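Local coordinates for nuclear inclusion protein A (Tobacco vein mottling virus, PDB 3MMG) that probably acts as a cysteine-type peptidase, a 3C-type protease of a plant virus with the chymotrypsin-like fold of clan PA, at residues G38-A43 and I82-M87. The protein carries 3 engineered substitutions. Numbering follows the deposited sequence.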
ATOM      1  N   GLY A  38      -7.142  12.204   2.760  1.00 11.26           N
ATOM      2  CA  GLY A  38      -6.966  13.649   2.642  1.00 12.22           C
ATOM      3  C   GLY A  38      -6.152  13.968   1.393  1.00 12.23           C
ATOM      4  O   GLY A  38      -6.416  13.427   0.334  1.00 12.49           O
ATOM      5  N   PRO A  39      -5.143  14.859   1.521  1.00 13.50           N
ATOM      6  CA  PRO A  39      -4.293  15.232   0.401  1.00 13.13           C
ATOM      7  C   PRO A  39      -3.122  14.261   0.177  1.00 13.38           C
ATOM      8  O   PRO A  39      -2.200  14.563  -0.611  1.00 12.95           O
ATOM      9  CB  PRO A  39      -3.748  16.591   0.851  1.00 14.65           C
ATOM     10  CG  PRO A  39      -3.576  16.398   2.328  1.00 13.38           C
ATOM     11  CD  PRO A  39      -4.779  15.601   2.747  1.00 14.06           C
ATOM     12  N   TYR A  40      -3.159  13.117   0.859  1.00 11.62           N
ATOM     13  CA  TYR A  40      -2.044  12.182   0.862  1.00 11.49           C
ATOM     14  C   TYR A  40      -2.350  10.920   0.077  1.00 10.76           C
ATOM     15  O   TYR A  40      -3.496  10.448   0.058  1.00 11.04           O
ATOM     16  CB  TYR A  40      -1.678  11.770   2.303  1.00 12.21           C
ATOM     17  CG  TYR A  40      -1.502  12.949   3.223  1.00 14.58           C
ATOM     18  CD1 TYR A  40      -2.404  13.189   4.258  1.00 14.65           C
ATOM     19  CD2 TYR A  40      -0.429  13.823   3.050  1.00 16.20           C
ATOM     20  CE1 TYR A  40      -2.258  14.315   5.101  1.00 16.46           C
ATOM     21  CE2 TYR A  40      -0.263  14.940   3.882  1.00 16.67           C
ATOM     22  CZ  TYR A  40      -1.173  15.170   4.902  1.00 15.90           C
ATOM     23  OH  TYR A  40      -1.017  16.275   5.731  1.00 19.22           O
ATOM     24  N   ILE A  41      -1.310  10.389  -0.552  1.00  9.92           N
ATOM     25  CA  ILE A  41      -1.325   9.059  -1.160  1.00 10.01           C
ATOM     26  C   ILE A  41      -0.332   8.185  -0.420  1.00 10.36           C
ATOM     27  O   ILE A  41       0.834   8.552  -0.285  1.00 10.31           O
ATOM     28  CB  ILE A  41      -0.890   9.111  -2.662  1.00  9.85           C
ATOM     29  CG1 ILE A  41      -1.743  10.132  -3.443  1.00 12.09           C
ATOM     30  CG2 ILE A  41      -0.971   7.720  -3.323  1.00 12.13           C
ATOM     31  CD1 ILE A  41      -3.195   9.820  -3.466  1.00 14.85           C
ATOM     32  N   ILE A  42      -0.806   7.037   0.057  1.00  9.71           N
ATOM     33  CA  ILE A  42       0.030   6.094   0.802  1.00  9.94           C
ATOM     34  C   ILE A  42       0.383   5.005  -0.196  1.00  9.87           C
ATOM     35  O   ILE A  42      -0.510   4.447  -0.871  1.00 10.82           O
ATOM     36  CB  ILE A  42      -0.761   5.491   1.973  1.00 10.07           C
ATOM     37  CG1 ILE A  42      -1.132   6.559   3.035  1.00 11.37           C
ATOM     38  CG2 ILE A  42      -0.015   4.299   2.577  1.00 11.62           C
ATOM     39  CD1 ILE A  42      -2.418   6.235   3.797  1.00 13.45           C
ATOM     40  N   ALA A  43       1.671   4.713  -0.331  1.00  9.69           N
ATOM     41  CA  ALA A  43       2.103   3.747  -1.332  1.00  9.25           C
ATOM     42  C   ALA A  43       3.301   2.955  -0.821  1.00  9.85           C
ATOM     43  O   ALA A  43       3.827   3.245   0.246  1.00 10.35           O
ATOM     44  CB  ALA A  43       2.456   4.467  -2.645  1.00 10.71           C
ATOM     45  N   ILE A  82       6.808   1.472   3.014  1.00 10.79           N
ATOM     46  CA  ILE A  82       5.691   2.433   2.955  1.00 10.94           C
ATOM     47  C   ILE A  82       6.203   3.878   2.839  1.00 11.94           C
ATOM     48  O   ILE A  82       7.181   4.272   3.490  1.00 11.60           O
ATOM     49  CB  ILE A  82       4.754   2.318   4.184  1.00 10.87           C
ATOM     50  CG1 ILE A  82       4.257   0.862   4.344  1.00 12.02           C
ATOM     51  CG2 ILE A  82       3.543   3.304   4.039  1.00 10.88           C
ATOM     52  CD1 ILE A  82       3.347   0.617   5.565  1.00 10.36           C
ATOM     53  N   ILE A  83       5.528   4.663   2.002  1.00 11.52           N
ATOM     54  CA  ILE A  83       5.843   6.079   1.831  1.00 12.30           C
ATOM     55  C   ILE A  83       4.532   6.853   1.746  1.00 12.89           C
ATOM     56  O   ILE A  83       3.526   6.307   1.307  1.00 12.00           O
ATOM     57  CB  ILE A  83       6.733   6.331   0.584  1.00 13.49           C
ATOM     58  CG1 ILE A  83       7.247   7.777   0.584  1.00 15.25           C
ATOM     59  CG2 ILE A  83       5.999   5.996  -0.722  1.00 13.57           C
ATOM     60  CD1 ILE A  83       8.593   7.903  -0.051  1.00 17.42           C
ATOM     61  N   VAL A  84       4.547   8.095   2.214  1.00 12.36           N
ATOM     62  CA  VAL A  84       3.395   8.975   2.116  1.00 12.48           C
ATOM     63  C   VAL A  84       3.794  10.106   1.176  1.00 12.31           C
ATOM     64  O   VAL A  84       4.873  10.668   1.304  1.00 12.92           O
ATOM     65  CB  VAL A  84       2.928   9.537   3.492  1.00 12.56           C
ATOM     66  CG1 VAL A  84       1.651  10.307   3.323  1.00 13.15           C
ATOM     67  CG2 VAL A  84       2.689   8.389   4.525  1.00 12.97           C
ATOM     68  N   ILE A  85       2.928  10.408   0.215  1.00 12.05           N
ATOM     69  CA  ILE A  85       3.202  11.450  -0.785  1.00 12.92           C
ATOM     70  C   ILE A  85       2.156  12.528  -0.602  1.00 12.93           C
ATOM     71  O   ILE A  85       0.961  12.228  -0.545  1.00 13.15           O
ATOM     72  CB  ILE A  85       3.085  10.879  -2.235  1.00 13.60           C
ATOM     73  CG1 ILE A  85       3.914   9.590  -2.409  1.00 15.03           C
ATOM     74  CG2 ILE A  85       3.486  11.915  -3.266  1.00 15.50           C
ATOM     75  CD1 ILE A  85       3.382   8.714  -3.495  1.00 19.56           C
ATOM     76  N   LYS A  86       2.587  13.790  -0.523  1.00 12.52           N
ATOM     77  CA  LYS A  86       1.632  14.876  -0.366  1.00 13.85           C
ATOM     78  C   LYS A  86       1.282  15.446  -1.742  1.00 13.33           C
ATOM     79  O   LYS A  86       2.161  15.764  -2.527  1.00 14.38           O
ATOM     80  CB  LYS A  86       2.185  15.990   0.531  1.00 13.90           C
ATOM     81  CG  LYS A  86       1.102  16.972   0.986  1.00 16.24           C
ATOM     82  CD  LYS A  86       1.655  18.085   1.855  1.00 17.17           C
ATOM     83  CE  LYS A  86       0.522  19.016   2.321  1.00 24.16           C
ATOM     84  NZ  LYS A  86       0.877  19.716   3.607  1.00 28.52           N
ATOM     85  N   MET A  87      -0.006  15.585  -2.014  1.00 12.88           N
ATOM     86  CA  MET A  87      -0.431  16.110  -3.302  1.00 13.29           C
ATOM     87  C   MET A  87      -0.530  17.636  -3.262  1.00 13.20           C
ATOM     88  O   MET A  87      -0.747  18.248  -2.194  1.00 13.45           O
ATOM     89  CB  MET A  87      -1.780  15.503  -3.675  1.00 13.40           C
ATOM     90  CG  MET A  87      -1.729  13.977  -3.908  1.00 13.59           C
ATOM     91  SD  MET A  87      -0.815  13.577  -5.413  1.00 18.23           S
ATOM     92  CE  MET A  87       0.701  12.916  -4.744  1.00 19.84           C
TER
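I41 and I85 face each other as a hydrogen-bonded pair: I41 N gives to I85 O and I85 N to I41 O, the latter at 2.8 Å. A43 and I83 repeat this reciprocal pairing, with A43 N to I83 O nearly straight (170° at the hydrogen). A fifth bond, M87 N to P39 O, extends the register past Y40 and K86. The intervening non-hydrogen-bonded pairs, Y40 with K86 and I42 with V84, bring CA-H groups against carbonyl oxygens, as in Y40 CA to I85 O at 3.3 Å. Strands 40-43 and 83-86, inclined at 156°, are thus antiparallel neighbours inside the N-terminal sheet of the chymotrypsin-like fold; I42 pairs onward with I35, V84 with K75.

Apolar packing differs on the two faces. On the face that carries Y40, I42, V84 and K86, V84 CG1 lies 3.8 Å from Y40 CB, and K86 CG lies 3.8 Å from Y40 CE2, the lysine chain running alongside the ring in the same direction. P39 CG sits over the centre of one ring face, 3.6 Å above its plane. W197 meets the Y40 ring with nearly parallel planes and accepts a cation-pi contact from K86, while helix 186-192 covers I42 and V84.

On the face of I41, A43 and I85, M87 CG, set anti to its own carbonyl carbon, lies 3.9 Å from I41 CG1, and the bends at chi2 (-69°) and chi3 turn CE back to 3.9 Å from I41 CG1 as well. I85 CD1 reaches back to A43 CB at 4.4 Å, and L21 of strand 18-25 packs on both I41 and A43.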